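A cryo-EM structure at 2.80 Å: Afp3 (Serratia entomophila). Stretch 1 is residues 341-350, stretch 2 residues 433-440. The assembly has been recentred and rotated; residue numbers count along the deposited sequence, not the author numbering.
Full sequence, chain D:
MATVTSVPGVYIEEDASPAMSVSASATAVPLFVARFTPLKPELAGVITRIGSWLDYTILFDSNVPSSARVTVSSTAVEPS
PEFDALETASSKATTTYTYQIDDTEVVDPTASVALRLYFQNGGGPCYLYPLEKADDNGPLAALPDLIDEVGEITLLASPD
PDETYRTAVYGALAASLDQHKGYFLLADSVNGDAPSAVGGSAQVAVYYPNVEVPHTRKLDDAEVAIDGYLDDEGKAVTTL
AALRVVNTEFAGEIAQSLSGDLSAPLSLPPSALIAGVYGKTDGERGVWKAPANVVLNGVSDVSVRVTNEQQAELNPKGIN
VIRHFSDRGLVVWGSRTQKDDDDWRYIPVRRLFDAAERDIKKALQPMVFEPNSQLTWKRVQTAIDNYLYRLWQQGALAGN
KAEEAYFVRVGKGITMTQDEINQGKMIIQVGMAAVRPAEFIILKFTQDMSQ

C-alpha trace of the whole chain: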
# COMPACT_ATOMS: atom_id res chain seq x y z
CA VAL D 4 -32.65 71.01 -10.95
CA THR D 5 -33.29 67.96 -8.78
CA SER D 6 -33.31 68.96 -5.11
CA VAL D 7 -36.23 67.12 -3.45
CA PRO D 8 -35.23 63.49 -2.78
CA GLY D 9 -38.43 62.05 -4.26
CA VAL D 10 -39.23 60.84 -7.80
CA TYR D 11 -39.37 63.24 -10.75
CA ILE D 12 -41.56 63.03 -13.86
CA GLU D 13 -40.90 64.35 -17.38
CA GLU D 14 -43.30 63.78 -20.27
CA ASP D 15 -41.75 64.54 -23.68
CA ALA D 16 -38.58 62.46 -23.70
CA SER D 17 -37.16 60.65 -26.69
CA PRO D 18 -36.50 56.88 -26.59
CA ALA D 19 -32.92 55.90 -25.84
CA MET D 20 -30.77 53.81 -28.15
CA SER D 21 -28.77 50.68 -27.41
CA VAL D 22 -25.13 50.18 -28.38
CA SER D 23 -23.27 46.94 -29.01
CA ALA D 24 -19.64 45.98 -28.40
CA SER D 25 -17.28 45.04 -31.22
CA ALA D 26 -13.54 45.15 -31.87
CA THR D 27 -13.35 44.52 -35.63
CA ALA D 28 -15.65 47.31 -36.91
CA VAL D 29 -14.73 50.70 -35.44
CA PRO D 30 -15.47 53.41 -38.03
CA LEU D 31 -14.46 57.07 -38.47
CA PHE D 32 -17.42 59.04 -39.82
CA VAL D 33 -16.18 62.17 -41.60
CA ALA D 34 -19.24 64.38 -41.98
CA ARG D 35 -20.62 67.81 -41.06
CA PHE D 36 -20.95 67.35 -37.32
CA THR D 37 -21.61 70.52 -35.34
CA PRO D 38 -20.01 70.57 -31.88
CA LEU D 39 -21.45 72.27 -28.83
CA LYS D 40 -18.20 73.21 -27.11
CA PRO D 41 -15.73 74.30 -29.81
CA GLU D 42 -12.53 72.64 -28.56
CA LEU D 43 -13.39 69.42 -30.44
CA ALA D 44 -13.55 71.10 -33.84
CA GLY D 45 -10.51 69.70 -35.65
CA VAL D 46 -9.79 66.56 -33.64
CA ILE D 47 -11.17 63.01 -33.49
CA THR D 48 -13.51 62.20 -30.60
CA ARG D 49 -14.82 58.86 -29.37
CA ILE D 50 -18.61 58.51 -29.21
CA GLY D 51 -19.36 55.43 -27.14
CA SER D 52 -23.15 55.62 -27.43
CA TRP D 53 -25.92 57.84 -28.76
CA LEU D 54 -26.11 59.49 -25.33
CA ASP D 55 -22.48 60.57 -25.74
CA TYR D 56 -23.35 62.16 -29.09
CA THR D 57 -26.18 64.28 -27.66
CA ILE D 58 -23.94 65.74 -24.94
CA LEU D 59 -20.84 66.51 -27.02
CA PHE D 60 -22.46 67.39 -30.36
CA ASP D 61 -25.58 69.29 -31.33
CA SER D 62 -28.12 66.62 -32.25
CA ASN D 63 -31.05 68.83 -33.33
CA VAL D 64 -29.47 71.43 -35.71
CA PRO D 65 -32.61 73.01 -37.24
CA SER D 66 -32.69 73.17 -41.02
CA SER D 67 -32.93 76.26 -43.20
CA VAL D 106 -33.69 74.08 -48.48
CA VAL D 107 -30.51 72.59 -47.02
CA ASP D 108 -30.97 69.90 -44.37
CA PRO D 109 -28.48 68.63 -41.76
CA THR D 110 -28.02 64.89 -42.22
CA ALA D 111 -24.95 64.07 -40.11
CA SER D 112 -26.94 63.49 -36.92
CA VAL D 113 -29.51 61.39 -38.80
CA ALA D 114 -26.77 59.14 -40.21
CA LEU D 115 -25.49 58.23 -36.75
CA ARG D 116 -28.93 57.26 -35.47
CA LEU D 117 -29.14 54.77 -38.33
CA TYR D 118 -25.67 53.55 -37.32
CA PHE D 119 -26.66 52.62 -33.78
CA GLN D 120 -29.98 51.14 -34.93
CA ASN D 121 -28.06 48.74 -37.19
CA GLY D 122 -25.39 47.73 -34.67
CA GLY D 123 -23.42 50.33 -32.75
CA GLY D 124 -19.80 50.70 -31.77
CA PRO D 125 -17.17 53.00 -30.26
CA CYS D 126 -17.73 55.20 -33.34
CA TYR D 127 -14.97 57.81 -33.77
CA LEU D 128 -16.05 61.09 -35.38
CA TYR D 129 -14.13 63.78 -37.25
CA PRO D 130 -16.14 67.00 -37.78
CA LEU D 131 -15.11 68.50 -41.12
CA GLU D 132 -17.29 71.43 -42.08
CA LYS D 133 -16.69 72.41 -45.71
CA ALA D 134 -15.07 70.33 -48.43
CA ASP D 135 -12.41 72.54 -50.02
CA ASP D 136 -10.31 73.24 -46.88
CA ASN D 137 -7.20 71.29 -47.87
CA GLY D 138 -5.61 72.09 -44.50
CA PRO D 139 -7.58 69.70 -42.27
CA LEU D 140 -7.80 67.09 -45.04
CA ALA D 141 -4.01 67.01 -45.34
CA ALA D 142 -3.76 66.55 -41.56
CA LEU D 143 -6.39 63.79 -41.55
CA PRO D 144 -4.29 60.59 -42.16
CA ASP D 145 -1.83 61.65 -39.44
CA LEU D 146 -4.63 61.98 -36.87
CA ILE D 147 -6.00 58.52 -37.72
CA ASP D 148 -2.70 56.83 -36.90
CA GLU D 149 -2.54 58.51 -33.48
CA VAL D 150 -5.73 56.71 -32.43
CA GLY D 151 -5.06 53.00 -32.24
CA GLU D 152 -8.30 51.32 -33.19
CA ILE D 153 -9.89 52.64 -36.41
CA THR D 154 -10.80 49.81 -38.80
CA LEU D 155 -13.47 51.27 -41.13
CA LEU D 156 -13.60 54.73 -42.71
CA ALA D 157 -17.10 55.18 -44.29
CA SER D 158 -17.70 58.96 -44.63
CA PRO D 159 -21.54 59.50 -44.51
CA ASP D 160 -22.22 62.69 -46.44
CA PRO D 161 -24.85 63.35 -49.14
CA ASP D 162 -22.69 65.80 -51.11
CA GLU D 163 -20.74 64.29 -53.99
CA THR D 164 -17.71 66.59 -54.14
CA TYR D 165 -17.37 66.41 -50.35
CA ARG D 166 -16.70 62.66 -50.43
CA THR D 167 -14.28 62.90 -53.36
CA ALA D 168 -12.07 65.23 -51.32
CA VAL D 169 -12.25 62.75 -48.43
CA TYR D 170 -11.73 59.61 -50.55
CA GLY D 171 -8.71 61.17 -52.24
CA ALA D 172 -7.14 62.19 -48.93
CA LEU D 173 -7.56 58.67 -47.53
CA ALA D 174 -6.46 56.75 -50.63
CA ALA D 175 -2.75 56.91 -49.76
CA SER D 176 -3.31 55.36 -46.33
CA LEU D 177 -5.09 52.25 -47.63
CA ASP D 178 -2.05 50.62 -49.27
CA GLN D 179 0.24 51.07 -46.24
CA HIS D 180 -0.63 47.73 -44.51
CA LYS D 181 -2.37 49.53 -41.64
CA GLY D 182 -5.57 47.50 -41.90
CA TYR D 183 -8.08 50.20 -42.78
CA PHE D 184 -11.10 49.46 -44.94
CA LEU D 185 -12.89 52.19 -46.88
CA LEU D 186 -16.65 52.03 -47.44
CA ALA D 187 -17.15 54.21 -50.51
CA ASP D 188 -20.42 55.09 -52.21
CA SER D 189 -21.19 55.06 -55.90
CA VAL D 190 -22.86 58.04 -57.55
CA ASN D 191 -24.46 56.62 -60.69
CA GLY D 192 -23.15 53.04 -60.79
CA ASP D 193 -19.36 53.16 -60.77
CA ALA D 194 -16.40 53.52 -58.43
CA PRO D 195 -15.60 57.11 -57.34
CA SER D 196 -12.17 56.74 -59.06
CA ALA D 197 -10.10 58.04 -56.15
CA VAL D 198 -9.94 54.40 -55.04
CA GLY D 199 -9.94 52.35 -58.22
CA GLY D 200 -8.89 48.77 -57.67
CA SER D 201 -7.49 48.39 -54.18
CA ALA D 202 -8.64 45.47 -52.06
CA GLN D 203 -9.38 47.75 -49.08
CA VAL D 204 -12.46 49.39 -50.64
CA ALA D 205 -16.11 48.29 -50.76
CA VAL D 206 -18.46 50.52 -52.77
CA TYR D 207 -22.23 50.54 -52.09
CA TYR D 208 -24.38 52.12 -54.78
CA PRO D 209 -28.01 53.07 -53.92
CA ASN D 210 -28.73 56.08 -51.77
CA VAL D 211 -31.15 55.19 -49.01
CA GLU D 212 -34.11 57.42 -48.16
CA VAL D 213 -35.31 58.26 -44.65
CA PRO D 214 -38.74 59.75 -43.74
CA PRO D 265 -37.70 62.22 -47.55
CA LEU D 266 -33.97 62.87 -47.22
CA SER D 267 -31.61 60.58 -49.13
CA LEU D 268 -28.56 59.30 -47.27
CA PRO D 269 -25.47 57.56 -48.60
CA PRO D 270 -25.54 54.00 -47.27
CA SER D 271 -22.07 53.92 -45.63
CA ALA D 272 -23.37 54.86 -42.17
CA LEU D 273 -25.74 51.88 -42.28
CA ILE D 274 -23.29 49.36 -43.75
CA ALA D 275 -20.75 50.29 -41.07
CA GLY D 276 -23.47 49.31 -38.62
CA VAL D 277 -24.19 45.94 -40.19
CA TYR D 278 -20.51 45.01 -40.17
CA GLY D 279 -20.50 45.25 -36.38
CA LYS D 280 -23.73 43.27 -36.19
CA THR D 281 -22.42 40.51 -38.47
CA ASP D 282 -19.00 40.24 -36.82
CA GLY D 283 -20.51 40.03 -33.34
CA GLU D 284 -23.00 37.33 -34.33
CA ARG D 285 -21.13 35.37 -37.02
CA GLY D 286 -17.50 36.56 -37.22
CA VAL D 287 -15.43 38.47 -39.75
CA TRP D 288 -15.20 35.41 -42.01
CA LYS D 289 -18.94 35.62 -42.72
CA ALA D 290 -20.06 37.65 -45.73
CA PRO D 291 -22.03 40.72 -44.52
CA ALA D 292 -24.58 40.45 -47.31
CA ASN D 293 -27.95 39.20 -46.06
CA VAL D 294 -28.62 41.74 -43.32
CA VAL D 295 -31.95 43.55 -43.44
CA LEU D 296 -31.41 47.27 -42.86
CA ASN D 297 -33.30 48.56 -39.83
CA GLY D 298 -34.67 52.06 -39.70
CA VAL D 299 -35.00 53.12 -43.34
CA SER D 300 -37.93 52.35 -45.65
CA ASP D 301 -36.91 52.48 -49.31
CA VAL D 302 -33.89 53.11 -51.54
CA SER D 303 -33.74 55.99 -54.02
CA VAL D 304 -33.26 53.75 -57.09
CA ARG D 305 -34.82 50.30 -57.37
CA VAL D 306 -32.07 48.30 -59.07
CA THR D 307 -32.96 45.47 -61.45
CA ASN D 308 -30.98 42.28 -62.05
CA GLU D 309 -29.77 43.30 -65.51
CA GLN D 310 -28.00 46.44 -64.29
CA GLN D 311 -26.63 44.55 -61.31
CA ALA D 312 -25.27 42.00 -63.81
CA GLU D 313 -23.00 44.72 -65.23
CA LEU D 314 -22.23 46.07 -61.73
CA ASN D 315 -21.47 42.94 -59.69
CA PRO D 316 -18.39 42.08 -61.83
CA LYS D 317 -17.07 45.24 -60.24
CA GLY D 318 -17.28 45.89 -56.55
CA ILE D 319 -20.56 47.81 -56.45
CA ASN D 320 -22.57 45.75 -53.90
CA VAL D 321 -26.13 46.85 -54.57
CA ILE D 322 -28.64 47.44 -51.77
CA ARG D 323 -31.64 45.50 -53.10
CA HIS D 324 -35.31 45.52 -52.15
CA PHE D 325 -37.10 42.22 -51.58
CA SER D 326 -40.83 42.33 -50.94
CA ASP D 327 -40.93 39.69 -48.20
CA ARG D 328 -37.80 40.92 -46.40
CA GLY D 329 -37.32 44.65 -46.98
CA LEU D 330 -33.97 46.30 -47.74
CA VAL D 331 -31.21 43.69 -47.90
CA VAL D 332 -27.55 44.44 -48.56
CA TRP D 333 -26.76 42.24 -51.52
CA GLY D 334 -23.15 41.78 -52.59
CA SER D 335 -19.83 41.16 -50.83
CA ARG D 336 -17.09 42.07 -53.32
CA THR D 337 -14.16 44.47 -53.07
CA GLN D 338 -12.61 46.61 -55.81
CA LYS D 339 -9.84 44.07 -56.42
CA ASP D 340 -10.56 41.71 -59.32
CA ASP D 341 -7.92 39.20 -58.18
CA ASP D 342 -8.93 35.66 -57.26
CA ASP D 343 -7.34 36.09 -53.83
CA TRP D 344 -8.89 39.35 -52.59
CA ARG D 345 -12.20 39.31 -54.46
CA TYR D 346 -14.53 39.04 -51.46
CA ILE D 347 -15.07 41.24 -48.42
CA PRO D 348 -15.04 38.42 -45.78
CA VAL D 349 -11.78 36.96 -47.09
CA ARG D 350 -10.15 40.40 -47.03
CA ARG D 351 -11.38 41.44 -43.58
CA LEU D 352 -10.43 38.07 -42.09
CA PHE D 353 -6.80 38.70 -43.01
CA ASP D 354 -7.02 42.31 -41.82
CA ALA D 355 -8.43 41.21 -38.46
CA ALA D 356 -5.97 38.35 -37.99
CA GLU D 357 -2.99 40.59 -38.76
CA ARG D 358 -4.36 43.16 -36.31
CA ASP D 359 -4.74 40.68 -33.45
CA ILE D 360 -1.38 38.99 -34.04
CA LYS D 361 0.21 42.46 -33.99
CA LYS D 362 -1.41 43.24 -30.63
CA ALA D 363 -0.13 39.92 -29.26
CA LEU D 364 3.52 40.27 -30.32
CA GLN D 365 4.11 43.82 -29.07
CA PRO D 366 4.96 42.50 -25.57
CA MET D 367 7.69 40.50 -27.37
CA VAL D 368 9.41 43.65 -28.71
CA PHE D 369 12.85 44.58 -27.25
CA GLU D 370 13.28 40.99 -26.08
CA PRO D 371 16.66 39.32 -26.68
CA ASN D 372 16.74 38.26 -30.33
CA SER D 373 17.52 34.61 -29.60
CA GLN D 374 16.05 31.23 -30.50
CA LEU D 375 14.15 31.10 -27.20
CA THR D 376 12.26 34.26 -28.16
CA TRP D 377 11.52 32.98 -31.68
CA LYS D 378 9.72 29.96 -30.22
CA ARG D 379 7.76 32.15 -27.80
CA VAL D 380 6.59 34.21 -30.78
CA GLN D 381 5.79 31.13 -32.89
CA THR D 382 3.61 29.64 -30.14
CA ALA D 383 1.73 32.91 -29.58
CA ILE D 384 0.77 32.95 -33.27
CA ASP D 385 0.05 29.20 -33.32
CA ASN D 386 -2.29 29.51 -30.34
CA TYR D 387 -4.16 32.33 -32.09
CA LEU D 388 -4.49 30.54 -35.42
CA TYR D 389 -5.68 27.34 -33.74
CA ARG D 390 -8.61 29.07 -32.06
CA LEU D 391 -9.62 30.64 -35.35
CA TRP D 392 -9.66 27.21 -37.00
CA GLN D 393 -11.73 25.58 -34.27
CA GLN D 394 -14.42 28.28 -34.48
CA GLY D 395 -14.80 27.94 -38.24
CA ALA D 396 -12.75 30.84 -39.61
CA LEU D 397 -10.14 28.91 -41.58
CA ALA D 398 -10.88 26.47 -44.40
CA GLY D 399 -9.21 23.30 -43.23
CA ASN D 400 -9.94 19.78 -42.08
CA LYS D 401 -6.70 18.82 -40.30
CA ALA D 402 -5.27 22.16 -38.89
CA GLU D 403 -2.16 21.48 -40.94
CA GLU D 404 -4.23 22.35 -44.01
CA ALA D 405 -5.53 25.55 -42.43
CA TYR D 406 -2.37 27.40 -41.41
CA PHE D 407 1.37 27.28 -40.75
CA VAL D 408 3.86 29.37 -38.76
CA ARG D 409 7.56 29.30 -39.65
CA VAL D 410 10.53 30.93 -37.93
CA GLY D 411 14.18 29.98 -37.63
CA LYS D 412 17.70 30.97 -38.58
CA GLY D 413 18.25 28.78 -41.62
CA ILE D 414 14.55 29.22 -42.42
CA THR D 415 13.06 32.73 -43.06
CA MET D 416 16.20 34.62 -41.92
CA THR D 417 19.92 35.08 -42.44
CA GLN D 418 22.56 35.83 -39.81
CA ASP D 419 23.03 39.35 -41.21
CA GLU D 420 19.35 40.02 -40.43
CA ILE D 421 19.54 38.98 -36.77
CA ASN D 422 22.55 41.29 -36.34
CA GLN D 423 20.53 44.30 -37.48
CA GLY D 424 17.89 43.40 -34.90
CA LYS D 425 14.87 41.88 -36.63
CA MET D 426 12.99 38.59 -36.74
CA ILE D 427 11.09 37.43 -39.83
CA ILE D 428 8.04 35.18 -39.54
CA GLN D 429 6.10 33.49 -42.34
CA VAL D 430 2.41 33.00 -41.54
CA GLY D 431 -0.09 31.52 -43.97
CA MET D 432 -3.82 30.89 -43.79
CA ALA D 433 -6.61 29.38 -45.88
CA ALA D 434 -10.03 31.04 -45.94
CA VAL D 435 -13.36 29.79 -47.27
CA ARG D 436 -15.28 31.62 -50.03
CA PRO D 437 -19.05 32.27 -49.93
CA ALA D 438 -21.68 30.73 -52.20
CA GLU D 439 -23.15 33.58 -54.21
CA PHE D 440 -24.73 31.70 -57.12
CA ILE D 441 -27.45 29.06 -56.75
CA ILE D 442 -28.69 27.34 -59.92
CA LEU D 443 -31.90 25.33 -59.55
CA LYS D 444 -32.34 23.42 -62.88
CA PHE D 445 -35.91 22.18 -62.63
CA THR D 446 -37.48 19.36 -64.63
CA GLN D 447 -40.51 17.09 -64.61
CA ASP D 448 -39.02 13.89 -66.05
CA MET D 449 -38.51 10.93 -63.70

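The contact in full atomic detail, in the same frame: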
# COMPACT_ATOMS: atom_id res chain seq x y z
N ASP D 341 -8.76 40.38 -58.33
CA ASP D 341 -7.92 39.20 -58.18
C ASP D 341 -8.73 38.06 -57.57
O ASP D 341 -9.75 38.27 -56.92
CB ASP D 341 -6.72 39.53 -57.29
CG ASP D 341 -5.60 38.50 -57.40
OD1 ASP D 341 -5.74 37.53 -58.16
OD2 ASP D 341 -4.57 38.67 -56.71
N ASP D 342 -8.26 36.83 -57.81
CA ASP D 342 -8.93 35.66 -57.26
C ASP D 342 -8.71 35.57 -55.75
O ASP D 342 -9.52 34.98 -55.03
CB ASP D 342 -8.41 34.41 -57.97
CG ASP D 342 -9.33 33.21 -57.80
OD1 ASP D 342 -10.41 33.34 -57.19
OD2 ASP D 342 -8.97 32.12 -58.30
N ASP D 343 -7.63 36.16 -55.26
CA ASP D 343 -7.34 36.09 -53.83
C ASP D 343 -8.23 37.04 -53.03
O ASP D 343 -8.89 36.62 -52.08
CB ASP D 343 -5.87 36.41 -53.57
CG ASP D 343 -4.95 35.32 -54.05
OD1 ASP D 343 -5.37 34.14 -54.07
OD2 ASP D 343 -3.80 35.63 -54.42
N TRP D 344 -8.26 38.31 -53.40
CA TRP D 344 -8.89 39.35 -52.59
C TRP D 344 -10.19 39.85 -53.21
O TRP D 344 -10.49 41.04 -53.17
CB TRP D 344 -7.92 40.50 -52.36
CG TRP D 344 -6.63 40.06 -51.78
CD1 TRP D 344 -5.43 39.98 -52.43
CD2 TRP D 344 -6.40 39.55 -50.46
NE1 TRP D 344 -4.47 39.50 -51.58
CE2 TRP D 344 -5.04 39.22 -50.37
CE3 TRP D 344 -7.22 39.35 -49.35
CZ2 TRP D 344 -4.47 38.71 -49.21
CZ3 TRP D 344 -6.65 38.85 -48.19
CH2 TRP D 344 -5.30 38.53 -48.13
N ARG D 345 -10.96 38.93 -53.79
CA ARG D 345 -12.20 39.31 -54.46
C ARG D 345 -13.30 39.67 -53.47
O ARG D 345 -14.06 40.61 -53.70
CB ARG D 345 -12.66 38.18 -55.37
CG ARG D 345 -13.84 38.52 -56.25
CD ARG D 345 -14.23 37.34 -57.11
NE ARG D 345 -13.18 36.97 -58.05
CZ ARG D 345 -12.99 37.55 -59.24
NH1 ARG D 345 -13.80 38.53 -59.63
NH2 ARG D 345 -12.01 37.16 -60.02
N TYR D 346 -13.39 38.94 -52.37
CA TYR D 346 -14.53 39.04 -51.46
C TYR D 346 -14.19 39.87 -50.23
O TYR D 346 -13.04 39.91 -49.79
CB TYR D 346 -15.01 37.66 -51.04
CG TYR D 346 -15.58 36.85 -52.18
CD1 TYR D 346 -16.86 37.10 -52.65
CD2 TYR D 346 -14.84 35.85 -52.78
CE1 TYR D 346 -17.38 36.37 -53.69
CE2 TYR D 346 -15.35 35.11 -53.82
CZ TYR D 346 -16.63 35.37 -54.27
OH TYR D 346 -17.15 34.64 -55.31
N ILE D 347 -15.22 40.54 -49.70
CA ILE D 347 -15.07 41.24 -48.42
C ILE D 347 -14.72 40.32 -47.25
O ILE D 347 -13.78 40.66 -46.50
CB ILE D 347 -16.30 42.11 -48.15
CG1 ILE D 347 -16.47 43.15 -49.25
CG2 ILE D 347 -16.19 42.82 -46.82
CD1 ILE D 347 -17.78 43.87 -49.19
N PRO D 348 -15.39 39.17 -47.00
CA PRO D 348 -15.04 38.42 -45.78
C PRO D 348 -13.69 37.74 -45.82
O PRO D 348 -13.13 37.43 -44.76
CB PRO D 348 -16.17 37.39 -45.67
CG PRO D 348 -16.61 37.18 -47.02
CD PRO D 348 -16.54 38.51 -47.66
N VAL D 349 -13.14 37.48 -47.00
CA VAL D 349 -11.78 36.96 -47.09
C VAL D 349 -10.78 38.06 -46.79
O VAL D 349 -9.76 37.84 -46.11
CB VAL D 349 -11.55 36.32 -48.47
CG1 VAL D 349 -10.14 35.79 -48.60
CG2 VAL D 349 -12.56 35.23 -48.71
N ARG D 350 -11.06 39.28 -47.24
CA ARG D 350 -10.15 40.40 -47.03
C ARG D 350 -10.14 40.85 -45.57
O ARG D 350 -9.07 41.09 -45.00
CB ARG D 350 -10.52 41.55 -47.95
CG ARG D 350 -9.76 42.84 -47.73
CD ARG D 350 -8.32 42.78 -48.19
NE ARG D 350 -7.40 42.39 -47.13
CZ ARG D 350 -6.11 42.18 -47.30
NH1 ARG D 350 -5.56 42.32 -48.50
NH2 ARG D 350 -5.35 41.83 -46.28
N ALA D 433 -5.74 29.85 -44.80
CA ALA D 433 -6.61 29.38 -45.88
C ALA D 433 -8.05 29.68 -45.50
O ALA D 433 -8.59 29.06 -44.58
CB ALA D 433 -6.42 27.88 -46.13
N ALA D 434 -8.67 30.62 -46.21
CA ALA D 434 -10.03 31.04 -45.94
C ALA D 434 -11.01 30.35 -46.88
O ALA D 434 -10.63 29.81 -47.92
CB ALA D 434 -10.16 32.56 -46.06
N VAL D 435 -12.28 30.38 -46.50
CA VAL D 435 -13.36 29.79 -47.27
C VAL D 435 -14.14 30.91 -47.96
O VAL D 435 -14.27 32.01 -47.42
CB VAL D 435 -14.26 28.90 -46.38
CG1 VAL D 435 -14.97 29.70 -45.29
CG2 VAL D 435 -15.25 28.08 -47.20
N ARG D 436 -14.59 30.64 -49.21
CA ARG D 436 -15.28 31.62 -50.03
C ARG D 436 -16.79 31.39 -50.00
O ARG D 436 -17.24 30.24 -49.93
CB ARG D 436 -14.79 31.56 -51.48
CG ARG D 436 -13.46 32.25 -51.73
CD ARG D 436 -12.29 31.31 -51.55
NE ARG D 436 -11.04 31.91 -52.00
CZ ARG D 436 -10.18 32.53 -51.20
NH1 ARG D 436 -10.44 32.62 -49.90
NH2 ARG D 436 -9.07 33.05 -51.68
N PRO D 437 -17.60 32.44 -50.04
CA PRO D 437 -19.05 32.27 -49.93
C PRO D 437 -19.67 31.77 -51.23
O PRO D 437 -19.12 31.90 -52.32
CB PRO D 437 -19.55 33.68 -49.60
CG PRO D 437 -18.53 34.57 -50.19
CD PRO D 437 -17.22 33.87 -50.02
N ALA D 438 -20.86 31.18 -51.07
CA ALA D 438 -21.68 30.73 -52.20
C ALA D 438 -22.60 31.86 -52.60
O ALA D 438 -23.56 32.17 -51.88
CB ALA D 438 -22.49 29.49 -51.83
N GLU D 439 -22.34 32.47 -53.74
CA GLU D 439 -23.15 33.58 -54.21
C GLU D 439 -23.99 33.26 -55.43
O GLU D 439 -24.77 34.11 -55.86
CB GLU D 439 -22.27 34.80 -54.48
CG GLU D 439 -21.18 34.55 -55.48
CD GLU D 439 -20.34 35.77 -55.73
OE1 GLU D 439 -20.67 36.84 -55.18
OE2 GLU D 439 -19.35 35.67 -56.47
N PHE D 440 -23.89 32.06 -56.00
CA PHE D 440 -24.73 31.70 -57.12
C PHE D 440 -25.38 30.35 -56.84
O PHE D 440 -24.68 29.39 -56.53
CB PHE D 440 -23.94 31.64 -58.43
CG PHE D 440 -23.21 32.90 -58.74
CD1 PHE D 440 -23.89 34.04 -59.11
CD2 PHE D 440 -21.82 32.93 -58.72
CE1 PHE D 440 -23.21 35.21 -59.40
CE2 PHE D 440 -21.14 34.09 -59.03
CZ PHE D 440 -21.83 35.23 -59.36

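The two stretches lie far apart in sequence; touching residues are at least 85 positions apart. Stretch 1 is a loop that runs into a helix at I347. Stretch 2 is mostly extended, with a weakly bonded strand at about P437 and A438. The nearest CA atoms across the stretches are those of V349 and A434, 6.3 Å apart. No backbone hydrogen bond joins the stretches, and each close contact involves at least one side chain. Together the two sides bury 401 Å².

Y346 is the centre of the interface. It sits at the N-cap position, and its backbone O accepts a hydrogen bond from R350 N at 3.3 Å, in the first turn of the helix. Its CA-to-CB bond points toward stretch 2. The hydroxyl OH of Y346 donates to OE2 of E439 at 2.7 Å. This is the one hydrogen bond between the stretches. The carboxylate oxygen lies at the ring edge, near the ring plane, as suits a phenol hydroxyl. Both residues are buried, so the bond gives each polar group a partner away from solvent.

P437 covers one face of the same ring. Its CD lies 4.1 Å from the centroid of the Y346 ring, 11° off the ring normal. This is a CH-pi contact, in which a C-H group next to the proline nitrogen meets the aromatic electrons. The closest atoms are Y346 CD1 and P437 CG, at 3.9 Å. The aliphatic part of R436 also packs near the ring, with Y346 CD2 and R436 CG 4.0 Å apart.

The R436 guanidinium has no hydrogen bond to stretch 1. Its NH2 is 3.6 Å from the backbone O of D343 and 3.9 Å from the backbone O of D342. D343 OD1 is 4.5 Å from R436 NH2, which is beyond a salt bridge. The opposite charges can still attract at this range, but the link is loose. R436 NH1 lies 3.4 Å from V349 CG1, a contact without a hydrogen-bond acceptor.

V349 completes the packing from the helix. Its CG1 meets CB of A434 at 4.1 Å, an apolar contact. V349 CG2 is 3.9 Å from V435 O, a plain contact, since a methyl group is no conventional donor. The CA-to-CB bond of V435 points away.

A few other polar groups have partners outside this contact. D342 N donates a weak hydrogen bond to OD1 of D341 at 2.6 Å, with a bent angle of 128°. R345 NH1 is hydrogen-bonded just outside the stretches, and R350 NH2 elsewhere in the structure.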